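Local coordinates for putative uncharacterized protein (Toxoplasma gondii, PDB 4FBD) that is of unknown function and belongs to the DUF3228 family of uncharacterised proteins, at residues Leu195-Pro199 against Ile200-Arg204. Numbering follows the deposited sequence.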
loop_
_atom_site.group_PDB
_atom_site.type_symbol
_atom_site.label_atom_id
_atom_site.label_comp_id
_atom_site.label_asym_id
_atom_site.label_seq_id
_atom_site.Cartn_x
_atom_site.Cartn_y
_atom_site.Cartn_z
ATOM N N LEU A 195 9.798 3.026 -15.071
ATOM C CA LEU A 195 9.285 2.120 -14.081
ATOM C C LEU A 195 8.194 2.875 -13.295
ATOM O O LEU A 195 8.405 4.024 -12.873
ATOM C CB LEU A 195 10.423 1.661 -13.197
ATOM C CG LEU A 195 10.551 0.154 -13.084
ATOM C CD1 LEU A 195 10.622 -0.455 -14.510
ATOM C CD2 LEU A 195 11.782 -0.197 -12.266
ATOM N N PRO A 196 7.016 2.249 -13.121
ATOM C CA PRO A 196 5.944 2.913 -12.403
ATOM C C PRO A 196 6.286 3.183 -10.961
ATOM O O PRO A 196 6.938 2.369 -10.328
ATOM C CB PRO A 196 4.793 1.909 -12.481
ATOM C CG PRO A 196 5.453 0.611 -12.664
ATOM C CD PRO A 196 6.645 0.872 -13.485
ATOM N N MET A 197 5.856 4.317 -10.439
ATOM C CA MET A 197 6.109 4.610 -9.042
ATOM C C MET A 197 5.280 3.599 -8.251
ATOM O O MET A 197 4.383 2.956 -8.809
ATOM C CB MET A 197 5.721 6.049 -8.684
ATOM C CG MET A 197 4.236 6.332 -8.632
ATOM S SD MET A 197 3.808 8.116 -8.512
ATOM C CE MET A 197 4.290 8.687 -10.143
ATOM N N ALA A 198 5.583 3.466 -6.963
ATOM C CA ALA A 198 4.893 2.548 -6.107
ATOM C C ALA A 198 3.441 2.966 -5.997
ATOM O O ALA A 198 3.138 4.137 -5.982
ATOM C CB ALA A 198 5.532 2.520 -4.730
ATOM N N PRO A 199 2.538 1.989 -5.883
ATOM C CA PRO A 199 1.104 2.281 -5.722
ATOM C C PRO A 199 0.825 3.254 -4.579
ATOM O O PRO A 199 0.024 4.143 -4.729
ATOM C CB PRO A 199 0.507 0.897 -5.407
ATOM C CG PRO A 199 1.418 -0.051 -6.123
ATOM C CD PRO A 199 2.795 0.534 -5.920
ATOM N N ILE A 200 1.507 3.082 -3.456
ATOM C CA ILE A 200 1.289 3.937 -2.307
ATOM C C ILE A 200 1.726 5.357 -2.617
ATOM O O ILE A 200 1.087 6.312 -2.194
ATOM C CB ILE A 200 1.994 3.384 -1.036
ATOM C CG1 ILE A 200 1.599 4.190 0.201
ATOM C CG2 ILE A 200 3.517 3.379 -1.190
ATOM C CD1 ILE A 200 0.139 4.055 0.592
ATOM N N THR A 201 2.787 5.505 -3.390
ATOM C CA THR A 201 3.276 6.837 -3.717
ATOM C C THR A 201 2.175 7.540 -4.476
ATOM O O THR A 201 1.922 8.710 -4.242
ATOM C CB THR A 201 4.578 6.790 -4.556
ATOM O OG1 THR A 201 5.555 5.972 -3.893
ATOM C CG2 THR A 201 5.169 8.185 -4.770
ATOM N N MET A 202 1.490 6.817 -5.365
ATOM C CA MET A 202 0.393 7.419 -6.142
ATOM C C MET A 202 -0.749 7.878 -5.241
ATOM O O MET A 202 -1.315 8.955 -5.455
ATOM C CB MET A 202 -0.149 6.459 -7.195
ATOM C CG MET A 202 0.860 6.091 -8.289
ATOM S SD MET A 202 0.103 5.107 -9.609
ATOM C CE MET A 202 -1.323 6.153 -9.948
ATOM N N LEU A 203 -1.077 7.062 -4.237
ATOM C CA LEU A 203 -2.130 7.412 -3.273
ATOM C C LEU A 203 -1.735 8.635 -2.439
ATOM O O LEU A 203 -2.513 9.574 -2.331
ATOM C CB LEU A 203 -2.446 6.244 -2.342
ATOM C CG LEU A 203 -2.922 4.969 -3.046
ATOM C CD1 LEU A 203 -3.139 3.873 -2.026
ATOM C CD2 LEU A 203 -4.196 5.215 -3.856
ATOM N N ARG A 204 -0.527 8.623 -1.867
ATOM C CA ARG A 204 -0.060 9.756 -1.055
ATOM C C ARG A 204 -0.044 11.076 -1.869
ATOM O O ARG A 204 -0.227 12.154 -1.303
ATOM C CB ARG A 204 1.324 9.456 -0.434
ATOM C CG ARG A 204 1.870 10.549 0.499
ATOM C CD ARG A 204 3.211 10.184 1.171
ATOM N NE ARG A 204 4.161 9.640 0.203
ATOM C CZ ARG A 204 4.605 8.384 0.177
ATOM N NH1 ARG A 204 4.274 7.511 1.121
ATOM N NH2 ARG A 204 5.439 8.010 -0.779
#
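With chi1 at 72°, Met197 holds its CG between its own backbone N and carbonyl carbon, facing the first turn of the helix that follows, while Met202 sets its CG beside its own N (chi1 -65°). The two CG methylenes therefore meet, Met197 CG lying 3.4 Å from Met202 CG, and the thioether chains pass at about a right angle. An extended chi2 carries Met197 SD alongside Met202 CG (3.6 Å) and to within 4.0 Å of Thr201 CG2; the chain bends only beyond the sulfur. Long, unbranched and flexible, methionine can follow the apolar side of the turn here, although Met197 itself is exposed.

Beneath these side chains the backbone starts the helix. Ala198 is the N-cap, and its carbonyl O accepts a well-directed bond from Met202 N (3.2 Å, N-H...O angle 154°) and a weak, bent one from Thr201 N. The next bond in the series runs from Leu203 N to Pro199 O, at 3.2 Å. Pro199 fits the first helical position because its ring fixes phi near the helical value, and its missing N-H costs nothing where no preceding carbonyl of the helix would receive it. The methyl of Ala198 adds little bulk beside Thr201 OG1, 3.6 Å from Ala198 CB.

Pro199 and Leu203 both rest on Tyr222 of helix 219-229, while Ile200 packs on Ile200 of the second subunit. Ala198 as N-cap followed by proline in the first turn is a classic helix N-terminus; here it starts the short helix 199-204, after the loop that follows strand 181-189, at the dimer interface.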